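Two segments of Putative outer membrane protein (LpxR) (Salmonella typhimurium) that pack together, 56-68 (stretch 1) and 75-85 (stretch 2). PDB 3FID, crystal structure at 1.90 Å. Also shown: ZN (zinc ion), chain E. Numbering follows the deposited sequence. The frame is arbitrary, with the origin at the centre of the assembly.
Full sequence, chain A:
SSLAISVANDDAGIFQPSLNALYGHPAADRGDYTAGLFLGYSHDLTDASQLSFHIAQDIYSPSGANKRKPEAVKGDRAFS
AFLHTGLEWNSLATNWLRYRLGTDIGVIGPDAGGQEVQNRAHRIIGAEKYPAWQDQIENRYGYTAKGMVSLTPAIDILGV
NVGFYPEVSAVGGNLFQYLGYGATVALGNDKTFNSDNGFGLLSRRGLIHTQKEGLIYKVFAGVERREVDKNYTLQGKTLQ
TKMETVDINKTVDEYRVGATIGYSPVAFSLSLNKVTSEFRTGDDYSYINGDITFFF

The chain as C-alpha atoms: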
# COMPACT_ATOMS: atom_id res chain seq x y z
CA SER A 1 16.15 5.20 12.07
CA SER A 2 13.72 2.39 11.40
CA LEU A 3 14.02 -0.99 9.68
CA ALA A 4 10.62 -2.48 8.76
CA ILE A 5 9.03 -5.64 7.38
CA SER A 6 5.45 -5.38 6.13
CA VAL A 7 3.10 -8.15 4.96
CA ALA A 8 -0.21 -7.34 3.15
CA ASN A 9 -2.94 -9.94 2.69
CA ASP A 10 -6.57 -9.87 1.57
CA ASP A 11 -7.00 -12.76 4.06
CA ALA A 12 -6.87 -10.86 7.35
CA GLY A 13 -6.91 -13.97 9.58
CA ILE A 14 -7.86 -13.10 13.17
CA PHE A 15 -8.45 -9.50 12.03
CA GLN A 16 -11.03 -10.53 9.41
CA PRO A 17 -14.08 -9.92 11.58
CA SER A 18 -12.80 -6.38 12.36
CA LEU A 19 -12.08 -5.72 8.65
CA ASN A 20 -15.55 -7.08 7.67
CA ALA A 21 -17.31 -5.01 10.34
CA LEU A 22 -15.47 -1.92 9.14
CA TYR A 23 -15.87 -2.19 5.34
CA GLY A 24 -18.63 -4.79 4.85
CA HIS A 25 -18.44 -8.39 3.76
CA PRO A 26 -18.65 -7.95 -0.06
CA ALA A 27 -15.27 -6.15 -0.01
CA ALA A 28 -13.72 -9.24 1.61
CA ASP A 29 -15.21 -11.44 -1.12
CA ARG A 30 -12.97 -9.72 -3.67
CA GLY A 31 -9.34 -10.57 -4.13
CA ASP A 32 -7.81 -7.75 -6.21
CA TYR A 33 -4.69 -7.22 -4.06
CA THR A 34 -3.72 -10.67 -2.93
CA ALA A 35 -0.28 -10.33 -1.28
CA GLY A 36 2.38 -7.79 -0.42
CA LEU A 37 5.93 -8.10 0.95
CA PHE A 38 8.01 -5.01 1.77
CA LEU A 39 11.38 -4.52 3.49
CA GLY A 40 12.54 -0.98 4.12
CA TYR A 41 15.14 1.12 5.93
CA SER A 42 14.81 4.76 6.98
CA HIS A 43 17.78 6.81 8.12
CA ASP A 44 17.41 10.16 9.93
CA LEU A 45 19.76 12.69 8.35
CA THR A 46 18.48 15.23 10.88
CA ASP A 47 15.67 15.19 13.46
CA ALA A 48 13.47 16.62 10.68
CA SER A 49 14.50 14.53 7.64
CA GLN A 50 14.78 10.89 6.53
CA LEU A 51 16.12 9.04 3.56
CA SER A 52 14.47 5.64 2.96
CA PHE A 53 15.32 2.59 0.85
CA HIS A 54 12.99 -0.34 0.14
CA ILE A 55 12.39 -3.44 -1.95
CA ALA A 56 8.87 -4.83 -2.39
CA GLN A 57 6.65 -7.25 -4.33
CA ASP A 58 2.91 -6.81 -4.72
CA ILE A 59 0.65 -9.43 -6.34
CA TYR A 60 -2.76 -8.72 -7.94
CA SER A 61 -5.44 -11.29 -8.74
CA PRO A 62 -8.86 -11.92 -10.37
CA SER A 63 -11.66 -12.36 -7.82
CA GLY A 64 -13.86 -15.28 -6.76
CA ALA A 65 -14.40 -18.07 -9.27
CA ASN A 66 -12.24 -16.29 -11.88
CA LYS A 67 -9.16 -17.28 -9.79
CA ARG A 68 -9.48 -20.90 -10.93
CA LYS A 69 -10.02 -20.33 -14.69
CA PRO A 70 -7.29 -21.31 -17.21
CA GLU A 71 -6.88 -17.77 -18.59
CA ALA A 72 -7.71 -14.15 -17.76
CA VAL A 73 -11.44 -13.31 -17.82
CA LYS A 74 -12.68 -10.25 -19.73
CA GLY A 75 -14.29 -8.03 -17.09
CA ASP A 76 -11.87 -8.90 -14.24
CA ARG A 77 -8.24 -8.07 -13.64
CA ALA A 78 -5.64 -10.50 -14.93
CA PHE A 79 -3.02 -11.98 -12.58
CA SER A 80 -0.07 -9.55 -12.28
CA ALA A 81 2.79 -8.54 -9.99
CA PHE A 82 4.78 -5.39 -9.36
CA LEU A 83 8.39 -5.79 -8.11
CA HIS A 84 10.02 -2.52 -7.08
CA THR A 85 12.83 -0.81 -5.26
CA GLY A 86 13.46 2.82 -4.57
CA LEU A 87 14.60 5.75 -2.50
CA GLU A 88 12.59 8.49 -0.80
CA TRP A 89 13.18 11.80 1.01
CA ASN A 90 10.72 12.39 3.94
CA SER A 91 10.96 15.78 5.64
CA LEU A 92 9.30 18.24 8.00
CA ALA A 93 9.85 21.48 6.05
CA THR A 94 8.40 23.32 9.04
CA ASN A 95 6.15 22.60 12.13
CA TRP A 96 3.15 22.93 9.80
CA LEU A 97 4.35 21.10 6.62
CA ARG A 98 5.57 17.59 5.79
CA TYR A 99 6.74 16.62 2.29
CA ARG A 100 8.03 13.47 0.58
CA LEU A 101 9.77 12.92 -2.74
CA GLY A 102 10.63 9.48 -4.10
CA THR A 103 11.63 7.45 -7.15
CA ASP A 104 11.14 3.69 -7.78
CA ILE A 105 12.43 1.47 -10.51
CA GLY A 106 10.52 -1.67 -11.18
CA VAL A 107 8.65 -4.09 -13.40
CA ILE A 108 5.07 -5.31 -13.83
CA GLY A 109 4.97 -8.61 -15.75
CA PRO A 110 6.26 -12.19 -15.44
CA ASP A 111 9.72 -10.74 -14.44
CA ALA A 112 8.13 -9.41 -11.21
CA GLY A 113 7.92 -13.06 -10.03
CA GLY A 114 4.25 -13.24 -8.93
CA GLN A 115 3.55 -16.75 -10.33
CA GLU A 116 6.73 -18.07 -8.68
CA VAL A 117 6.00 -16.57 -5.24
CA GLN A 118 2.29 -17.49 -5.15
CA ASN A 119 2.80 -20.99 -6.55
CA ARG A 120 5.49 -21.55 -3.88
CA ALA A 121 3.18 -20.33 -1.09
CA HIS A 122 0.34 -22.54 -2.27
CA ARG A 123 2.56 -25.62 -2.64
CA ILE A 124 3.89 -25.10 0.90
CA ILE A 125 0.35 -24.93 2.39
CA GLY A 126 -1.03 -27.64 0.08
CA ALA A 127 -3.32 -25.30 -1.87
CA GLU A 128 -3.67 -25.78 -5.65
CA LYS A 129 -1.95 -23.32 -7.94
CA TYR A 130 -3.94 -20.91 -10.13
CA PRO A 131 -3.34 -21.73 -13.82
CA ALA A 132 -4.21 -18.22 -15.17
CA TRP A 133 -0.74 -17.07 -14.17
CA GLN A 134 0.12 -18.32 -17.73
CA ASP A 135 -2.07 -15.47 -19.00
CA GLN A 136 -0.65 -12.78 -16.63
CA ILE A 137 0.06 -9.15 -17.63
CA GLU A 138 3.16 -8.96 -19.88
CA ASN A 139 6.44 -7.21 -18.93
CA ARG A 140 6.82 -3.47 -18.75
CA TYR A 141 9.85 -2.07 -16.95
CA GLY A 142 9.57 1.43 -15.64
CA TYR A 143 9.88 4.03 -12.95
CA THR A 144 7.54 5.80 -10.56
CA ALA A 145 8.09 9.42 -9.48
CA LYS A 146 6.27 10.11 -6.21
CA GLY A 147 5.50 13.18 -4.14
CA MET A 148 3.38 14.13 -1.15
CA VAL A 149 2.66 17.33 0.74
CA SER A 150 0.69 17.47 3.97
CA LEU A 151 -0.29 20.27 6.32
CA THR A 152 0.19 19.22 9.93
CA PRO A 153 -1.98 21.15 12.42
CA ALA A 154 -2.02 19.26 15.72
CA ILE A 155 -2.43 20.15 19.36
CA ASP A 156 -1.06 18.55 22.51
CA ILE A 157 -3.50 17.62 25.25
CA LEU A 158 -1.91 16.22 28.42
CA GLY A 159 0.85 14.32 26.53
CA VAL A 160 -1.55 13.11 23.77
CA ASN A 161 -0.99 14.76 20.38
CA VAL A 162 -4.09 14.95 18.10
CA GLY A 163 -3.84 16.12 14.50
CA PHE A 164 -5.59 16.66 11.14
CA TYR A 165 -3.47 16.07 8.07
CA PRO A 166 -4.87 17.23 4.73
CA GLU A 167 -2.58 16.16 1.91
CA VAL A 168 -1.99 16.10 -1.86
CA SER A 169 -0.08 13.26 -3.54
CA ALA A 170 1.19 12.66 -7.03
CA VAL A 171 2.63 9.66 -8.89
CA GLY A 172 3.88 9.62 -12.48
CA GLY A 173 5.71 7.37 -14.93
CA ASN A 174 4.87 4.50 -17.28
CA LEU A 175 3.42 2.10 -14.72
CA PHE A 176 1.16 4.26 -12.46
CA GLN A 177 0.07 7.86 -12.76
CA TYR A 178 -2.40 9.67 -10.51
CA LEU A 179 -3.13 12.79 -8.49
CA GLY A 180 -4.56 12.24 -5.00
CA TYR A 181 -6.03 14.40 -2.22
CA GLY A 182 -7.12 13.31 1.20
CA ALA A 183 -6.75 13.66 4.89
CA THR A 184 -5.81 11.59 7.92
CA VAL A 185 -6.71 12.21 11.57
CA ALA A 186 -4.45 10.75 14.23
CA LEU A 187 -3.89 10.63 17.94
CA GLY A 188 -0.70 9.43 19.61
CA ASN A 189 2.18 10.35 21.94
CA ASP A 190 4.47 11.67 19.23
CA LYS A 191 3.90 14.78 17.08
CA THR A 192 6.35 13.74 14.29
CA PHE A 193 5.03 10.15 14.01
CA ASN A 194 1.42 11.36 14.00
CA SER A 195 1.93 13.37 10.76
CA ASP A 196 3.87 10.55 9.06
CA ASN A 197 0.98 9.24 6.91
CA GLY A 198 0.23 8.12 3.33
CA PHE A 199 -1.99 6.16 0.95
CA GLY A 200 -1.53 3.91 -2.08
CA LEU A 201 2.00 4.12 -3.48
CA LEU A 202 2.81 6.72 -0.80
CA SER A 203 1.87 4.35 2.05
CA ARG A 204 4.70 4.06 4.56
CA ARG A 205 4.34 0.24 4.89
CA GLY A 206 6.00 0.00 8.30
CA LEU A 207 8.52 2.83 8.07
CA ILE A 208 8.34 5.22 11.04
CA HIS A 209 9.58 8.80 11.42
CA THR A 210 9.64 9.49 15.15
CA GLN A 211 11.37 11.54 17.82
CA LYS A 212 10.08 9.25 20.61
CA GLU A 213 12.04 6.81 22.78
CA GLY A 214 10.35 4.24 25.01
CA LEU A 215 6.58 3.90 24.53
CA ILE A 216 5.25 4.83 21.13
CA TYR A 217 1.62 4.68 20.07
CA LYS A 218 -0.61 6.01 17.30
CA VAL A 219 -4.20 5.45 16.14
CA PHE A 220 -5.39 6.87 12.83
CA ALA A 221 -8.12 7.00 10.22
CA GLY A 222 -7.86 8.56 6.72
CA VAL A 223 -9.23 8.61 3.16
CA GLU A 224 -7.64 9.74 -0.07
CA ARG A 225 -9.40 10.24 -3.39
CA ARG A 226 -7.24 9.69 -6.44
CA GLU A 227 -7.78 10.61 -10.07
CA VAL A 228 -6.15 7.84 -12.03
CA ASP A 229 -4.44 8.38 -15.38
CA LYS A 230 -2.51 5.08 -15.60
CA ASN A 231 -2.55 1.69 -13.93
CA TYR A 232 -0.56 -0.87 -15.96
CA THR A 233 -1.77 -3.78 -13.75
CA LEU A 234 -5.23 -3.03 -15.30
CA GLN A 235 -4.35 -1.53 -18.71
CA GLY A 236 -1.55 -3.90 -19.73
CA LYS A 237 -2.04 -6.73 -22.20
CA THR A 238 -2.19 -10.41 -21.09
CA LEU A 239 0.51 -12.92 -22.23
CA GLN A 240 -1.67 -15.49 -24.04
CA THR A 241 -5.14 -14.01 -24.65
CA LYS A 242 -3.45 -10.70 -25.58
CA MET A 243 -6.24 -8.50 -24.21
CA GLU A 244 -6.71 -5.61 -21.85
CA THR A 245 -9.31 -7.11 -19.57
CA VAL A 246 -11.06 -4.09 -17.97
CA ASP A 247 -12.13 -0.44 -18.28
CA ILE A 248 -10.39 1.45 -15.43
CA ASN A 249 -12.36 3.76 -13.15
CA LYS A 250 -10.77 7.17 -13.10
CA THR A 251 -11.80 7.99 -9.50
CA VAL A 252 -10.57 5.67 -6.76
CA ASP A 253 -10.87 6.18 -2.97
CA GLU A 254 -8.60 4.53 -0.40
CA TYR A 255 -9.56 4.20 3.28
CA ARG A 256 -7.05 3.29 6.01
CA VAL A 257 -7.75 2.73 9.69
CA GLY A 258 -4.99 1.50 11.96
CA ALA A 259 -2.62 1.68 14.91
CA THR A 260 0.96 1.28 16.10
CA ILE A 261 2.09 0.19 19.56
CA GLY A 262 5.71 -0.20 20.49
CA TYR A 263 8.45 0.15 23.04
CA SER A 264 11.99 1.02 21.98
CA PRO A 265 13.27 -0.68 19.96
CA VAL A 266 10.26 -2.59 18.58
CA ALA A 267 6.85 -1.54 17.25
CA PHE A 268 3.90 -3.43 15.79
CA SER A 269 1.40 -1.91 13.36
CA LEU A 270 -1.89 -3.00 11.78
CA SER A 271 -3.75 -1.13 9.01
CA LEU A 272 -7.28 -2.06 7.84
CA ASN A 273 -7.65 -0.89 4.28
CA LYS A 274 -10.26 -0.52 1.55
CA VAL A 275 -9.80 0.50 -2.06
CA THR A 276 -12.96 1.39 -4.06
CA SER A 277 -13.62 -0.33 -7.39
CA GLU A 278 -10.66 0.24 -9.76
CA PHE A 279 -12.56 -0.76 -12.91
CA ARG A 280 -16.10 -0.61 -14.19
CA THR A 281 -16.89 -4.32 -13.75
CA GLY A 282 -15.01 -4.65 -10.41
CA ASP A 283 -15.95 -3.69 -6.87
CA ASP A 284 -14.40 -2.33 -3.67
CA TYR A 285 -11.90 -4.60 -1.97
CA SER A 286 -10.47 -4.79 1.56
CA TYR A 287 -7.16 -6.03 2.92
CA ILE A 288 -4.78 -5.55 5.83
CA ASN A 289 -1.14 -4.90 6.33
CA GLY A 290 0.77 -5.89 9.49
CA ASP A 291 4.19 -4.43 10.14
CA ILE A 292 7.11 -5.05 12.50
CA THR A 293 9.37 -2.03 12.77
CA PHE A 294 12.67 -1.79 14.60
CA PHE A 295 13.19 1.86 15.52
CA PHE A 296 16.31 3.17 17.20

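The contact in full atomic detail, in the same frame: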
# COMPACT_ATOMS: atom_id res chain seq x y z
N ALA A 56 10.21 -4.31 -2.64
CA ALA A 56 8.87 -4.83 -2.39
C ALA A 56 8.33 -5.63 -3.58
O ALA A 56 8.79 -5.44 -4.71
CB ALA A 56 7.93 -3.67 -2.06
N GLN A 57 7.39 -6.52 -3.29
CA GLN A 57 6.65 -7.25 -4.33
C GLN A 57 5.17 -7.25 -3.97
O GLN A 57 4.78 -7.64 -2.86
CB GLN A 57 7.15 -8.70 -4.46
CG GLN A 57 6.60 -9.41 -5.74
CD GLN A 57 6.51 -10.91 -5.61
OE1 GLN A 57 6.10 -11.44 -4.58
NE2 GLN A 57 6.92 -11.61 -6.67
N ASP A 58 4.35 -6.78 -4.90
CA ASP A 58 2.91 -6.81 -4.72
C ASP A 58 2.27 -7.62 -5.83
O ASP A 58 2.70 -7.53 -6.97
CB ASP A 58 2.40 -5.38 -4.75
CG ASP A 58 2.93 -4.60 -3.58
OD1 ASP A 58 2.66 -5.04 -2.44
OD2 ASP A 58 3.63 -3.60 -3.84
N ILE A 59 1.27 -8.43 -5.45
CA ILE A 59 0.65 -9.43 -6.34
C ILE A 59 -0.85 -9.12 -6.40
O ILE A 59 -1.49 -8.89 -5.36
CB ILE A 59 0.89 -10.85 -5.80
CG1 ILE A 59 2.40 -11.10 -5.59
CG2 ILE A 59 0.27 -11.95 -6.77
CD1 ILE A 59 2.71 -12.52 -5.08
N TYR A 60 -1.38 -9.10 -7.63
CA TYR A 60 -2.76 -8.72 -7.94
C TYR A 60 -3.42 -9.88 -8.66
O TYR A 60 -2.75 -10.64 -9.36
CB TYR A 60 -2.81 -7.44 -8.80
CG TYR A 60 -2.16 -6.30 -8.05
CD1 TYR A 60 -2.86 -5.63 -7.05
CD2 TYR A 60 -0.82 -5.95 -8.27
CE1 TYR A 60 -2.26 -4.61 -6.29
CE2 TYR A 60 -0.21 -4.92 -7.52
CZ TYR A 60 -0.94 -4.27 -6.53
OH TYR A 60 -0.37 -3.27 -5.77
N SER A 61 -4.73 -10.01 -8.46
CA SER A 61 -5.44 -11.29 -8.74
C SER A 61 -6.87 -11.01 -9.25
O SER A 61 -7.48 -10.00 -8.85
CB SER A 61 -5.50 -12.13 -7.45
OG SER A 61 -6.18 -13.38 -7.68
N PRO A 62 -7.41 -11.90 -10.13
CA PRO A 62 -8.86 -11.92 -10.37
C PRO A 62 -9.59 -12.31 -9.07
O PRO A 62 -8.95 -12.79 -8.13
CB PRO A 62 -9.08 -13.04 -11.41
CG PRO A 62 -7.76 -13.61 -11.73
CD PRO A 62 -6.69 -12.93 -10.90
N SER A 63 -10.90 -12.14 -9.05
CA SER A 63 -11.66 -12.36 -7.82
C SER A 63 -12.57 -13.57 -7.95
O SER A 63 -12.94 -13.95 -9.08
CB SER A 63 -12.49 -11.11 -7.46
OG SER A 63 -11.64 -10.04 -7.05
N GLY A 64 -12.90 -14.17 -6.82
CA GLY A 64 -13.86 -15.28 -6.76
C GLY A 64 -13.54 -16.47 -7.64
O GLY A 64 -12.43 -17.02 -7.62
N ALA A 65 -14.53 -16.87 -8.43
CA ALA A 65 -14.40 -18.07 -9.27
C ALA A 65 -13.43 -17.84 -10.43
O ALA A 65 -12.85 -18.81 -10.93
CB ALA A 65 -15.78 -18.51 -9.76
N ASN A 66 -13.20 -16.58 -10.82
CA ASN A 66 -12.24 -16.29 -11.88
C ASN A 66 -10.81 -16.75 -11.54
O ASN A 66 -10.02 -16.99 -12.44
CB ASN A 66 -12.26 -14.80 -12.31
CG ASN A 66 -13.57 -14.40 -12.94
OD1 ASN A 66 -14.27 -15.22 -13.53
ND2 ASN A 66 -13.89 -13.13 -12.87
N LYS A 67 -10.51 -16.89 -10.24
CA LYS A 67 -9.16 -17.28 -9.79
C LYS A 67 -8.74 -18.66 -10.30
O LYS A 67 -7.54 -18.94 -10.48
CB LYS A 67 -9.09 -17.29 -8.26
CG LYS A 67 -8.93 -15.92 -7.62
CD LYS A 67 -8.76 -16.08 -6.11
CE LYS A 67 -8.57 -14.74 -5.40
NZ LYS A 67 -8.66 -14.93 -3.90
N ARG A 68 -9.73 -19.52 -10.53
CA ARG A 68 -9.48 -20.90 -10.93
C ARG A 68 -9.58 -21.18 -12.43
O ARG A 68 -9.37 -22.32 -12.87
CB ARG A 68 -10.39 -21.86 -10.17
CG ARG A 68 -10.17 -21.84 -8.66
CD ARG A 68 -10.69 -23.12 -8.01
NE ARG A 68 -10.30 -23.19 -6.60
CZ ARG A 68 -9.08 -23.50 -6.14
NH1 ARG A 68 -8.06 -23.78 -6.96
NH2 ARG A 68 -8.87 -23.53 -4.82
N GLY A 75 -13.45 -8.51 -18.20
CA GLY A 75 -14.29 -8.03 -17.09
C GLY A 75 -13.69 -8.14 -15.69
O GLY A 75 -14.26 -7.60 -14.73
N ASP A 76 -12.55 -8.81 -15.56
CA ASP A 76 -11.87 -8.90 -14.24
C ASP A 76 -10.39 -8.67 -14.49
O ASP A 76 -9.89 -8.84 -15.62
CB ASP A 76 -12.12 -10.27 -13.57
CG ASP A 76 -11.86 -10.27 -12.04
OD1 ASP A 76 -11.38 -9.27 -11.45
OD2 ASP A 76 -12.13 -11.33 -11.42
N ARG A 77 -9.67 -8.25 -13.45
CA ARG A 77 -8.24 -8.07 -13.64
C ARG A 77 -7.56 -9.41 -13.90
O ARG A 77 -7.96 -10.45 -13.38
CB ARG A 77 -7.59 -7.28 -12.46
CG ARG A 77 -7.59 -7.98 -11.15
CD ARG A 77 -7.55 -6.96 -9.98
NE ARG A 77 -6.43 -6.06 -10.08
CZ ARG A 77 -6.39 -4.83 -9.59
NH1 ARG A 77 -7.44 -4.27 -9.00
NH2 ARG A 77 -5.29 -4.11 -9.77
N ALA A 78 -6.53 -9.37 -14.73
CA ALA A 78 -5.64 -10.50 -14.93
C ALA A 78 -4.74 -10.65 -13.70
O ALA A 78 -4.53 -9.67 -12.98
CB ALA A 78 -4.77 -10.24 -16.15
N PHE A 79 -4.16 -11.84 -13.51
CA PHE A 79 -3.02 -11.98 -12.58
C PHE A 79 -1.88 -11.02 -13.01
O PHE A 79 -1.58 -10.86 -14.20
CB PHE A 79 -2.53 -13.44 -12.51
CG PHE A 79 -3.36 -14.33 -11.61
CD1 PHE A 79 -3.23 -14.28 -10.22
CD2 PHE A 79 -4.27 -15.23 -12.16
CE1 PHE A 79 -4.02 -15.11 -9.39
CE2 PHE A 79 -5.07 -16.09 -11.36
CZ PHE A 79 -4.95 -16.04 -9.97
N SER A 80 -1.27 -10.36 -12.03
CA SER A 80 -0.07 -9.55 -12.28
C SER A 80 0.77 -9.38 -11.01
O SER A 80 0.30 -9.66 -9.91
CB SER A 80 -0.41 -8.16 -12.87
OG SER A 80 -1.07 -7.34 -11.90
N ALA A 81 2.00 -8.95 -11.16
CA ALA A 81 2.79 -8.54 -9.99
C ALA A 81 3.68 -7.35 -10.31
O ALA A 81 4.06 -7.11 -11.47
CB ALA A 81 3.62 -9.73 -9.43
N PHE A 82 3.98 -6.59 -9.27
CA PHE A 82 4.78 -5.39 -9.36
C PHE A 82 5.95 -5.59 -8.39
O PHE A 82 5.75 -5.73 -7.20
CB PHE A 82 3.88 -4.22 -8.92
CG PHE A 82 4.58 -2.88 -8.82
CD1 PHE A 82 5.62 -2.53 -9.69
CD2 PHE A 82 4.14 -1.95 -7.88
CE1 PHE A 82 6.20 -1.26 -9.63
CE2 PHE A 82 4.73 -0.69 -7.79
CZ PHE A 82 5.76 -0.35 -8.67
N LEU A 83 7.17 -5.63 -8.92
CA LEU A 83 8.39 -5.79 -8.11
C LEU A 83 9.16 -4.48 -8.18
O LEU A 83 9.39 -3.96 -9.27
CB LEU A 83 9.26 -6.90 -8.70
CG LEU A 83 10.61 -7.17 -8.02
CD1 LEU A 83 10.49 -7.83 -6.60
CD2 LEU A 83 11.34 -8.09 -9.00
N HIS A 84 9.52 -3.90 -7.04
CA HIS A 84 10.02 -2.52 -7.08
C HIS A 84 11.03 -2.22 -6.00
O HIS A 84 11.06 -2.87 -4.97
CB HIS A 84 8.87 -1.50 -7.07
CG HIS A 84 7.81 -1.77 -6.04
ND1 HIS A 84 7.56 -0.92 -4.98
CD2 HIS A 84 6.91 -2.77 -5.93
CE1 HIS A 84 6.55 -1.40 -4.27
NE2 HIS A 84 6.15 -2.53 -4.82
N THR A 85 11.90 -1.24 -6.26
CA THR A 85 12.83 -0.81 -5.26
C THR A 85 12.94 0.69 -5.43
O THR A 85 12.76 1.19 -6.51
CB THR A 85 14.23 -1.51 -5.40
OG1 THR A 85 15.11 -1.03 -4.37
CG2 THR A 85 14.87 -1.28 -6.77
ZN ZN E . 8.35 0.89 -4.28
O HOH W 1 -10.13 -9.05 -8.93
O HOH W 2 6.49 2.03 -3.66

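The two stretches form an antiparallel β-ladder that, beyond its end, passes into a loop contact organized by the carboxylate of Asp 76. Strand 56-60 and strand 80-85 run at 167° to one another, their axes approaching to 4.7 Å, and the contact as a whole buries 925 Å². Three hydrogen-bonded pairs alternate with two non-hydrogen-bonded ones. Ala 56 and His 84 exchange two bonds of 2.9 Å, Ala 56 N to His 84 O and His 84 N to Ala 56 O. The next such pair is joined by Asp 58 N to Phe 82 O (2.9 Å) and Phe 82 N to Asp 58 O (2.8 Å), and the last by Tyr 60 N to Ser 80 O (2.9 Å) and Ser 80 N to Tyr 60 O (3.1 Å). Between them, at Gln 57–Leu 83 and Ile 59–Ala 81, the chains draw in to CA–CA distances of 4.4 and 4.3 Å, and CA–H groups point at carbonyls, as from Ala 81 CA to Asp 58 O (3.2 Å).

The alternation sorts the side chains onto two faces. Gln 57, Leu 83, Ile 59 and Ala 81 share one, where side chains meet one another only at van der Waals range: Ile 59 CG1 lies 4.3 Å from Ala 81 CB and Gln 57 CB 4.1 Å from Leu 83 CD1. The other carries Ala 56, His 84, Asp 58, Phe 82, Tyr 60 and Ser 80. Here His 84 binds the zinc ion through ND1 at 2.1 Å, leaving NE2 to donate to Asp 58 OD2 at 2.9 Å. The carboxylate thus holds the imidazole by the nitrogen that the metal does not use, while Ala 56 CB packs over a face of the ring, 3.7 Å from its centroid. Farther along, Tyr 60 CE2 meets Phe 82 CB at 4.4 Å, with the methylene near the plane of the tyrosine ring.

Past the ladder, Pro 62 lies over a face of the Phe 79 ring, its CD 3.4 Å from the centroid and only 5° off the normal, so a polarized C–H of the proline faces the π cloud. Asp 76 points toward stretch 1, where its OD2 accepts two nearly linear hydrogen bonds, from Ser 63 N (2.8 Å) and Asn 66 ND2 (2.9 Å). The acid therefore ties the loop backbone at Ser 63 and the side chain of Asn 66, in the 3-10 segment, to one oxygen. Its other oxygen, OD1, accepts from water 1 at 2.8 Å; the same water donates to Ser 61 O (2.8 Å) and accepts from Ser 63 OG (2.6 Å), extending the link between the two loops.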